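Local coordinates for protein dTDP-4-dehydrorhamnose reductase (PDB 2GGS) that binds NADPH and probably uses it to reduce dTDP-4-dehydrorhamnose in a Rossmann-type fold, at residues 162-165 and 166-170; 210-214 and 215-219; 234-237 and 238-242. One frame throughout, in Å; residues are numbered along the deposited sequence.

In the fold
All three contacts are local and gather in the part of the chain beyond strand 147-151, on the same side of its centre. Interactions 1 and 2 touch: Val164 CG1 lies 3.7 Å from Ala218 O, where helix 160-169 packs on helix 214-224. Both are partly buried and combine main-chain hydrogen bonds with one hydroxyl, a threonine that donates in the last turns of a helix in interaction 1 and a serine that accepts at the start of one in interaction 2. Interaction 3 lies at the surface, has no direct hydrogen bond between its segments, and depends on a valine set against an indole. It follows strand 231-234, whose neighbour, strand 174-177, also meets side chains of interaction 1.

Interaction 1: residues 162-165 and 166-170; sequences IYVY and KTLKE
Val164 and Leu168 lie side by side and point the same way, one turn apart, with Val164 CG1 3.5 Å from Leu168 CD1. Tyr165 and Lys169 repeat this parallel arrangement on another side of the helix: the lysine's aliphatic CD reaches to 4.0 Å from CE2 of the tyrosine ring. Tyr163 and Thr167 meet differently, at a slant. Tyr163 has CG anti to the backbone N (chi1 157°); this brings its ring beside Thr167, whose CB stands over one of its faces, displaced toward the rim. The threonine hydroxyl turns back to the main chain, OG1 donating to Tyr163 O at 2.7 Å. That carbonyl also receives Thr167 N at 2.9 Å, and the two donors arrive from opposite faces of its plane, so one residue grips the oxygen twice. Lys166 N to Ile162 O is the straightest of the backbone bonds here, at 173°. Beyond these turns, Val164 rests on Ala218 and Ile221, and Tyr165 meets Phe225 edge-to-face. The whole is the regular i to i+4 hydrogen-bonding pattern of an alpha helix, here the C-terminal turns of helix 160-169, with one apolar side laid on helix 214-224.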
ATOM      1  N   ILE A 162      11.276  -1.150   9.780  1.00 24.85           N
ATOM      2  CA  ILE A 162      11.650  -2.468  10.270  1.00 26.76           C
ATOM      3  C   ILE A 162      13.061  -2.871   9.854  1.00 27.19           C
ATOM      4  O   ILE A 162      13.835  -3.369  10.695  1.00 28.71           O
ATOM      5  CB  ILE A 162      10.570  -3.528   9.909  1.00 26.82           C
ATOM      6  CG1 ILE A 162       9.547  -3.558  11.034  1.00 28.27           C
ATOM      7  CG2 ILE A 162      11.199  -4.922   9.773  1.00 27.51           C
ATOM      8  CD1 ILE A 162      10.097  -4.220  12.316  1.00 29.30           C
ATOM      9  N   TYR A 163      13.405  -2.654   8.587  1.00 27.62           N
ATOM     10  CA  TYR A 163      14.761  -2.879   8.100  1.00 28.06           C
ATOM     11  C   TYR A 163      15.755  -2.078   8.960  1.00 27.72           C
ATOM     12  O   TYR A 163      16.774  -2.616   9.388  1.00 28.06           O
ATOM     13  CB  TYR A 163      14.896  -2.497   6.632  1.00 28.88           C
ATOM     14  CG  TYR A 163      16.303  -2.178   6.209  1.00 31.24           C
ATOM     15  CD1 TYR A 163      17.250  -3.199   5.967  1.00 32.91           C
ATOM     16  CD2 TYR A 163      16.699  -0.861   6.050  1.00 31.51           C
ATOM     17  CE1 TYR A 163      18.562  -2.883   5.579  1.00 33.82           C
ATOM     18  CE2 TYR A 163      17.985  -0.536   5.666  1.00 33.48           C
ATOM     19  CZ  TYR A 163      18.919  -1.548   5.432  1.00 33.69           C
ATOM     20  OH  TYR A 163      20.195  -1.154   5.051  1.00 35.07           O
ATOM     21  N   VAL A 164      15.434  -0.815   9.240  1.00 25.65           N
ATOM     22  CA  VAL A 164      16.302   0.020  10.103  1.00 24.99           C
ATOM     23  C   VAL A 164      16.465  -0.586  11.498  1.00 25.44           C
ATOM     24  O   VAL A 164      17.595  -0.722  12.006  1.00 25.28           O
ATOM     25  CB  VAL A 164      15.771   1.475  10.267  1.00 23.53           C
ATOM     26  CG1 VAL A 164      16.659   2.251  11.224  1.00 23.69           C
ATOM     27  CG2 VAL A 164      15.749   2.211   8.932  1.00 23.31           C
ATOM     28  N   TYR A 165      15.343  -0.927  12.133  1.00 26.31           N
ATOM     29  CA  TYR A 165      15.342  -1.430  13.524  1.00 27.57           C
ATOM     30  C   TYR A 165      16.180  -2.697  13.620  1.00 28.83           C
ATOM     31  O   TYR A 165      17.064  -2.797  14.487  1.00 29.24           O
ATOM     32  CB  TYR A 165      13.915  -1.689  14.052  1.00 28.12           C
ATOM     33  CG  TYR A 165      13.851  -2.174  15.504  1.00 28.31           C
ATOM     34  CD1 TYR A 165      13.846  -1.277  16.575  1.00 27.58           C
ATOM     35  CD2 TYR A 165      13.802  -3.527  15.794  1.00 28.25           C
ATOM     36  CE1 TYR A 165      13.796  -1.732  17.911  1.00 29.61           C
ATOM     37  CE2 TYR A 165      13.746  -3.995  17.100  1.00 28.02           C
ATOM     38  CZ  TYR A 165      13.748  -3.102  18.156  1.00 28.79           C
ATOM     39  OH  TYR A 165      13.699  -3.597  19.440  1.00 32.04           O
ATOM     40  N   LYS A 166      15.908  -3.652  12.727  1.00 29.18           N
ATOM     41  CA  LYS A 166      16.597  -4.962  12.745  1.00 30.10           C
ATOM     42  C   LYS A 166      18.075  -4.824  12.408  1.00 29.54           C
ATOM     43  O   LYS A 166      18.913  -5.424  13.076  1.00 29.93           O
ATOM     44  CB  LYS A 166      15.918  -5.990  11.813  1.00 30.76           C
ATOM     45  CG  LYS A 166      14.390  -5.993  11.907  1.00 33.31           C
ATOM     46  CD  LYS A 166      13.735  -7.340  11.596  1.00 37.58           C
ATOM     47  CE  LYS A 166      13.010  -7.882  12.833  1.00 39.10           C
ATOM     48  NZ  LYS A 166      11.940  -8.882  12.488  1.00 40.98           N
ATOM     49  N   THR A 167      18.401  -4.020  11.397  1.00 29.44           N
ATOM     50  CA  THR A 167      19.788  -3.812  10.976  1.00 29.10           C
ATOM     51  C   THR A 167      20.627  -3.137  12.080  1.00 29.23           C
ATOM     52  O   THR A 167      21.718  -3.638  12.425  1.00 29.59           O
ATOM     53  CB  THR A 167      19.844  -3.009   9.660  1.00 28.99           C
ATOM     54  OG1 THR A 167      19.156  -3.743   8.644  1.00 29.31           O
ATOM     55  CG2 THR A 167      21.268  -2.747   9.196  1.00 28.30           C
ATOM     56  N   LEU A 168      20.116  -2.026  12.631  1.00 28.04           N
ATOM     57  CA  LEU A 168      20.862  -1.253  13.641  1.00 27.66           C
ATOM     58  C   LEU A 168      21.029  -2.002  14.943  1.00 28.62           C
ATOM     59  O   LEU A 168      22.062  -1.862  15.588  1.00 27.92           O
ATOM     60  CB  LEU A 168      20.221   0.120  13.929  1.00 27.07           C
ATOM     61  CG  LEU A 168      20.160   1.136  12.781  1.00 25.44           C
ATOM     62  CD1 LEU A 168      19.550   2.473  13.264  1.00 23.72           C
ATOM     63  CD2 LEU A 168      21.524   1.366  12.128  1.00 21.61           C
ATOM     64  N   LYS A 169      20.011  -2.787  15.310  1.00 29.90           N
ATOM     65  CA  LYS A 169      19.998  -3.599  16.533  1.00 31.94           C
ATOM     66  C   LYS A 169      21.143  -4.609  16.493  1.00 33.00           C
ATOM     67  O   LYS A 169      21.767  -4.878  17.526  1.00 33.10           O
ATOM     68  CB  LYS A 169      18.646  -4.320  16.654  1.00 31.73           C
ATOM     69  CG  LYS A 169      18.349  -4.974  17.996  1.00 33.13           C
ATOM     70  CD  LYS A 169      17.137  -5.890  17.872  1.00 32.93           C
ATOM     71  CE  LYS A 169      17.172  -7.025  18.884  1.00 37.40           C
ATOM     72  NZ  LYS A 169      16.839  -6.629  20.283  1.00 38.28           N
ATOM     73  N   GLU A 170      21.431  -5.137  15.301  1.00 33.92           N
ATOM     74  CA  GLU A 170      22.507  -6.122  15.130  1.00 35.88           C
ATOM     75  C   GLU A 170      23.863  -5.435  14.880  1.00 35.13           C
ATOM     76  O   GLU A 170      24.859  -6.095  14.538  1.00 35.83           O
ATOM     77  CB  GLU A 170      22.149  -7.205  14.068  1.00 35.81           C
ATOM     78  CG  GLU A 170      22.258  -6.763  12.589  1.00 38.72           C
ATOM     79  CD  GLU A 170      21.613  -7.741  11.563  1.00 39.35           C
ATOM     80  OE1 GLU A 170      22.055  -8.911  11.468  1.00 43.62           O
ATOM     81  OE2 GLU A 170      20.680  -7.330  10.818  1.00 41.25           O
TER

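Interaction 2: residues 210-214 and 215-219; sequences ERISR and FELAL
Ser213 carries OG between its own N and carbonyl carbon (chi1 73°), which turns the hydroxyl forward to take the hydrogen of Glu216 N at 3.0 Å. Glu216 has CG anti to its N (chi1 178°) and runs out extended, carrying its carboxylate back beside the incoming strand. There OE1 lies 3.4 Å from Ile212 CG1, the two side chains crossing at about a right angle. A water bridges the same carboxylate to the main chain: it accepts from Ser213 N at 2.9 Å and donates to Glu216 OE1 at 2.7 Å. The terminal CD1 of Ile212 goes on to the apolar flank of the first turn, 4.0 Å from Leu217 CB. Two ordinary helical bonds follow the cap, Leu217 N to Ser213 O at 3.0 Å and Ala218 N to Arg214 O at 2.8 Å. Outside the turn, Arg214 makes a cation-pi contact with Tyr181, while Leu217 packs against Phe160 and Pro161 of the neighbouring helix. With the serine hydroxyl taking the amide hydrogen three residues on, this is a serine N-cap, placed where the short strand 212-213 passes straight into helix 214-224.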
ATOM      1  N   GLU A 210       3.412  12.078   7.030  1.00 17.00           N
ATOM      2  CA  GLU A 210       4.086  13.362   6.832  1.00 18.50           C
ATOM      3  C   GLU A 210       5.352  13.130   6.010  1.00 18.11           C
ATOM      4  O   GLU A 210       6.011  12.081   6.130  1.00 17.87           O
ATOM      5  CB  GLU A 210       4.458  13.957   8.201  1.00 19.43           C
ATOM      6  CG  GLU A 210       3.286  14.237   9.109  1.00 26.13           C
ATOM      7  CD  GLU A 210       2.848  15.693   9.035  1.00 32.23           C
ATOM      8  OE1 GLU A 210       1.837  16.027   9.678  1.00 36.64           O
ATOM      9  OE2 GLU A 210       3.489  16.491   8.308  1.00 36.54           O
ATOM     10  N   ARG A 211       5.696  14.101   5.162  1.00 17.39           N
ATOM     11  CA  ARG A 211       6.919  14.027   4.355  1.00 18.10           C
ATOM     12  C   ARG A 211       8.171  13.919   5.249  1.00 18.53           C
ATOM     13  O   ARG A 211       8.346  14.729   6.160  1.00 18.25           O
ATOM     14  CB  ARG A 211       7.036  15.261   3.468  1.00 19.46           C
ATOM     15  CG  ARG A 211       8.362  15.356   2.654  1.00 18.16           C
ATOM     16  CD  ARG A 211       8.291  16.630   1.765  1.00 20.35           C
ATOM     17  NE  ARG A 211       9.451  16.817   0.900  1.00 21.73           N
ATOM     18  CZ  ARG A 211      10.599  17.382   1.270  1.00 20.74           C
ATOM     19  NH1 ARG A 211      10.752  17.846   2.502  1.00 22.87           N
ATOM     20  NH2 ARG A 211      11.582  17.517   0.381  1.00 23.62           N
ATOM     21  N   ILE A 212       9.023  12.926   4.989  1.00 17.30           N
ATOM     22  CA  ILE A 212      10.245  12.733   5.758  1.00 17.77           C
ATOM     23  C   ILE A 212      11.295  12.069   4.890  1.00 17.21           C
ATOM     24  O   ILE A 212      10.962  11.347   3.949  1.00 17.02           O
ATOM     25  CB  ILE A 212       9.962  11.874   7.048  1.00 17.51           C
ATOM     26  CG1 ILE A 212      11.081  11.990   8.100  1.00 17.83           C
ATOM     27  CG2 ILE A 212       9.718  10.392   6.662  1.00 18.75           C
ATOM     28  CD1 ILE A 212      10.774  11.260   9.432  1.00 19.06           C
ATOM     29  N   SER A 213      12.571  12.344   5.180  1.00 16.48           N
ATOM     30  CA  SER A 213      13.652  11.686   4.462  1.00 16.88           C
ATOM     31  C   SER A 213      13.918  10.319   5.089  1.00 16.24           C
ATOM     32  O   SER A 213      13.656  10.101   6.286  1.00 16.32           O
ATOM     33  CB  SER A 213      14.927  12.579   4.462  1.00 18.38           C
ATOM     34  OG  SER A 213      15.552  12.592   5.743  1.00 18.93           O
ATOM     35  N   ARG A 214      14.466   9.381   4.305  1.00 16.38           N
ATOM     36  CA  ARG A 214      14.804   8.093   4.904  1.00 17.11           C
ATOM     37  C   ARG A 214      15.841   8.248   6.008  1.00 17.05           C
ATOM     38  O   ARG A 214      15.805   7.539   7.013  1.00 16.73           O
ATOM     39  CB  ARG A 214      15.360   7.149   3.831  1.00 16.97           C
ATOM     40  CG  ARG A 214      14.271   6.398   3.052  1.00 18.64           C
ATOM     41  CD  ARG A 214      13.716   7.179   1.937  1.00 21.30           C
ATOM     42  NE  ARG A 214      12.870   6.358   1.047  1.00 21.84           N
ATOM     43  CZ  ARG A 214      12.120   6.849   0.070  1.00 23.48           C
ATOM     44  NH1 ARG A 214      12.065   8.158  -0.154  1.00 20.14           N
ATOM     45  NH2 ARG A 214      11.407   6.020  -0.684  1.00 22.65           N
ATOM     46  N   PHE A 215      16.774   9.176   5.792  1.00 17.13           N
ATOM     47  CA  PHE A 215      17.874   9.417   6.733  1.00 17.88           C
ATOM     48  C   PHE A 215      17.317   9.870   8.075  1.00 16.86           C
ATOM     49  O   PHE A 215      17.645   9.302   9.126  1.00 16.52           O
ATOM     50  CB  PHE A 215      18.825  10.467   6.155  1.00 18.11           C
ATOM     51  CG  PHE A 215      20.117  10.647   6.954  1.00 19.16           C
ATOM     52  CD1 PHE A 215      20.970   9.568   7.177  1.00 18.10           C
ATOM     53  CD2 PHE A 215      20.480  11.902   7.423  1.00 21.28           C
ATOM     54  CE1 PHE A 215      22.176   9.711   7.910  1.00 20.19           C
ATOM     55  CE2 PHE A 215      21.680  12.073   8.153  1.00 19.52           C
ATOM     56  CZ  PHE A 215      22.533  10.960   8.374  1.00 19.57           C
ATOM     57  N   GLU A 216      16.446  10.874   8.048  1.00 17.47           N
ATOM     58  CA  GLU A 216      15.938  11.359   9.322  1.00 18.12           C
ATOM     59  C   GLU A 216      15.140  10.236   9.981  1.00 18.93           C
ATOM     60  O   GLU A 216      15.243  10.016  11.187  1.00 19.16           O
ATOM     61  CB  GLU A 216      15.094  12.628   9.189  1.00 18.46           C
ATOM     62  CG  GLU A 216      14.545  13.052  10.562  1.00 19.29           C
ATOM     63  CD  GLU A 216      13.565  14.214  10.566  1.00 19.32           C
ATOM     64  OE1 GLU A 216      12.955  14.510   9.521  1.00 19.63           O
ATOM     65  OE2 GLU A 216      13.382  14.809  11.676  1.00 22.03           O
ATOM     66  N   LEU A 217      14.345   9.515   9.178  1.00 17.04           N
ATOM     67  CA  LEU A 217      13.510   8.457   9.746  1.00 18.54           C
ATOM     68  C   LEU A 217      14.353   7.393  10.439  1.00 18.49           C
ATOM     69  O   LEU A 217      14.040   6.980  11.553  1.00 17.56           O
ATOM     70  CB  LEU A 217      12.613   7.826   8.667  1.00 17.83           C
ATOM     71  CG  LEU A 217      11.688   6.684   9.103  1.00 19.98           C
ATOM     72  CD1 LEU A 217      10.831   7.099  10.290  1.00 19.75           C
ATOM     73  CD2 LEU A 217      10.806   6.285   7.948  1.00 19.45           C
ATOM     74  N   ALA A 218      15.444   6.996   9.782  1.00 19.04           N
ATOM     75  CA  ALA A 218      16.332   5.966  10.288  1.00 18.32           C
ATOM     76  C   ALA A 218      16.974   6.420  11.606  1.00 19.52           C
ATOM     77  O   ALA A 218      17.014   5.661  12.562  1.00 19.70           O
ATOM     78  CB  ALA A 218      17.391   5.641   9.247  1.00 18.80           C
ATOM     79  N   LEU A 219      17.423   7.676  11.640  1.00 20.56           N
ATOM     80  CA  LEU A 219      18.060   8.232  12.839  1.00 21.78           C
ATOM     81  C   LEU A 219      17.069   8.447  13.986  1.00 22.16           C
ATOM     82  O   LEU A 219      17.453   8.289  15.160  1.00 22.58           O
ATOM     83  CB  LEU A 219      18.795   9.536  12.524  1.00 21.18           C
ATOM     84  CG  LEU A 219      20.077   9.419  11.705  1.00 22.03           C
ATOM     85  CD1 LEU A 219      20.677  10.785  11.385  1.00 24.95           C
ATOM     86  CD2 LEU A 219      21.112   8.567  12.422  1.00 23.68           C
TER
HETATM   87  O   HOH W   1      13.254  14.592   6.866  1.00 21.70           O

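Interaction 3: residues 234-237 and 238-242; sequences VDEV and RGWIA
A type II beta turn from Val237 to Trp240 folds the loop after strand 231-234 back on itself and brings its two end side chains together. Val237 CG2 sits 3.5 Å from the centroid of the six-membered ring of Trp240 and only 6° off the ring normal, a CH-pi contact over the face. CB of the valine lies over the same indole, 3.5 Å from CD2, while CG1 extends toward the pyrrole side, 3.9 Å from NE1. Placing CG of Trp240 anti to its carbonyl carbon (chi1 -84°) stands the indole up against the valine, so that CB and both methyls meet it. Gly239 holds the third position of the turn with phi at 104°, where a side chain would press on the carbonyl oxygen of Arg238. Near the indole plane, at its edge, Glu236 OE1 comes to 4.4 Å from CE3. A water lies between that carboxylate and the main chain, 3.2 Å from Glu236 OE1 and 2.7 Å from Ala242 O; with more acceptors in reach than protons, it may not serve both at once. Replacing Trp240 by an alanine would probably leave the Val237 methyls without their flat partner and open a gap beside Phe177. That phenylalanine, from strand 174-177, touches Val237 as well. Beyond the turn, Asp71 of helix 70-75 accepts hydrogen bonds from the backbone N of Ile241 and of Ala242, while Val234 pairs with strand 174-177.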
ATOM      1  N   VAL A 234      22.907   7.511   1.374  1.00 32.34           N
ATOM      2  CA  VAL A 234      23.549   7.290   0.067  1.00 32.76           C
ATOM      3  C   VAL A 234      22.673   7.862  -1.066  1.00 33.69           C
ATOM      4  O   VAL A 234      21.442   7.832  -0.970  1.00 32.97           O
ATOM      5  CB  VAL A 234      23.862   5.783  -0.157  1.00 32.90           C
ATOM      6  CG1 VAL A 234      24.877   5.275   0.854  1.00 32.17           C
ATOM      7  CG2 VAL A 234      22.615   4.928  -0.067  1.00 32.32           C
ATOM      8  N   ASP A 235      23.296   8.384  -2.130  1.00 34.64           N
ATOM      9  CA  ASP A 235      22.541   8.927  -3.277  1.00 36.31           C
ATOM     10  C   ASP A 235      21.795   7.800  -3.950  1.00 36.24           C
ATOM     11  O   ASP A 235      20.653   7.963  -4.405  1.00 36.96           O
ATOM     12  CB  ASP A 235      23.475   9.571  -4.310  1.00 36.86           C
ATOM     13  CG  ASP A 235      24.025  10.881  -3.856  1.00 39.21           C
ATOM     14  OD1 ASP A 235      23.257  11.689  -3.290  1.00 40.96           O
ATOM     15  OD2 ASP A 235      25.235  11.116  -4.089  1.00 43.59           O
ATOM     16  N   GLU A 236      22.466   6.657  -4.004  1.00 36.34           N
ATOM     17  CA  GLU A 236      21.899   5.428  -4.517  1.00 36.82           C
ATOM     18  C   GLU A 236      22.273   4.278  -3.602  1.00 35.87           C
ATOM     19  O   GLU A 236      23.399   4.204  -3.116  1.00 35.64           O
ATOM     20  CB  GLU A 236      22.375   5.182  -5.956  1.00 37.77           C
ATOM     21  CG  GLU A 236      21.694   6.091  -6.986  1.00 41.60           C
ATOM     22  CD  GLU A 236      20.171   5.954  -6.956  1.00 45.95           C
ATOM     23  OE1 GLU A 236      19.679   4.832  -6.656  1.00 48.78           O
ATOM     24  OE2 GLU A 236      19.468   6.960  -7.221  1.00 47.28           O
ATOM     25  N   VAL A 237      21.310   3.400  -3.343  1.00 35.02           N
ATOM     26  CA  VAL A 237      21.529   2.244  -2.499  1.00 34.57           C
ATOM     27  C   VAL A 237      22.168   1.160  -3.372  1.00 35.04           C
ATOM     28  O   VAL A 237      21.727   0.917  -4.501  1.00 34.81           O
ATOM     29  CB  VAL A 237      20.198   1.755  -1.866  1.00 34.59           C
ATOM     30  CG1 VAL A 237      20.402   0.513  -1.018  1.00 34.00           C
ATOM     31  CG2 VAL A 237      19.551   2.884  -1.038  1.00 32.81           C
ATOM     32  N   ARG A 238      23.218   0.530  -2.859  1.00 35.99           N
ATOM     33  CA  ARG A 238      23.881  -0.546  -3.588  1.00 37.04           C
ATOM     34  C   ARG A 238      23.056  -1.825  -3.462  1.00 36.53           C
ATOM     35  O   ARG A 238      22.549  -2.166  -2.378  1.00 37.37           O
ATOM     36  CB  ARG A 238      25.324  -0.738  -3.086  1.00 37.75           C
ATOM     37  CG  ARG A 238      25.430  -1.383  -1.697  1.00 40.94           C
ATOM     38  CD  ARG A 238      26.555  -0.788  -0.830  1.00 45.88           C
ATOM     39  NE  ARG A 238      26.761  -1.558   0.400  1.00 47.89           N
ATOM     40  CZ  ARG A 238      27.733  -1.332   1.277  1.00 49.53           C
ATOM     41  NH1 ARG A 238      28.597  -0.343   1.078  1.00 50.54           N
ATOM     42  NH2 ARG A 238      27.836  -2.093   2.366  1.00 50.58           N
ATOM     43  N   GLY A 239      22.896  -2.516  -4.581  1.00 35.91           N
ATOM     44  CA  GLY A 239      22.063  -3.701  -4.610  1.00 35.00           C
ATOM     45  C   GLY A 239      20.724  -3.453  -5.279  1.00 34.63           C
ATOM     46  O   GLY A 239      20.146  -4.379  -5.846  1.00 35.00           O
ATOM     47  N   TRP A 240      20.231  -2.213  -5.208  1.00 33.04           N
ATOM     48  CA  TRP A 240      18.963  -1.846  -5.856  1.00 32.25           C
ATOM     49  C   TRP A 240      19.032  -2.041  -7.370  1.00 32.25           C
ATOM     50  O   TRP A 240      20.009  -1.630  -8.018  1.00 32.85           O
ATOM     51  CB  TRP A 240      18.568  -0.398  -5.518  1.00 30.78           C
ATOM     52  CG  TRP A 240      17.831  -0.266  -4.199  1.00 29.88           C
ATOM     53  CD1 TRP A 240      17.591  -1.260  -3.307  1.00 28.34           C
ATOM     54  CD2 TRP A 240      17.283   0.931  -3.621  1.00 28.31           C
ATOM     55  NE1 TRP A 240      16.907  -0.775  -2.215  1.00 30.71           N
ATOM     56  CE2 TRP A 240      16.705   0.570  -2.387  1.00 29.14           C
ATOM     57  CE3 TRP A 240      17.219   2.272  -4.033  1.00 30.98           C
ATOM     58  CZ2 TRP A 240      16.049   1.499  -1.554  1.00 29.51           C
ATOM     59  CZ3 TRP A 240      16.563   3.205  -3.196  1.00 28.12           C
ATOM     60  CH2 TRP A 240      15.994   2.808  -1.977  1.00 28.49           C
ATOM     61  N   ILE A 241      18.022  -2.712  -7.922  1.00 31.41           N
ATOM     62  CA  ILE A 241      17.876  -2.835  -9.374  1.00 31.50           C
ATOM     63  C   ILE A 241      17.054  -1.652  -9.915  1.00 30.63           C
ATOM     64  O   ILE A 241      17.466  -0.979 -10.857  1.00 31.17           O
ATOM     65  CB  ILE A 241      17.261  -4.207  -9.805  1.00 32.24           C
ATOM     66  CG1 ILE A 241      18.216  -5.366  -9.488  1.00 34.04           C
ATOM     67  CG2 ILE A 241      16.947  -4.224 -11.296  1.00 33.79           C
ATOM     68  CD1 ILE A 241      17.782  -6.240  -8.339  1.00 35.15           C
ATOM     69  N   ALA A 242      15.903  -1.393  -9.310  1.00 28.64           N
ATOM     70  CA  ALA A 242      15.025  -0.317  -9.790  1.00 27.78           C
ATOM     71  C   ALA A 242      15.436   1.067  -9.284  1.00 26.40           C
ATOM     72  O   ALA A 242      16.033   1.180  -8.221  1.00 26.92           O
ATOM     73  CB  ALA A 242      13.578  -0.623  -9.401  1.00 27.43           C
TER
HETATM   74  O   HOH W   2      18.610   2.075  -7.974  1.00 41.10           O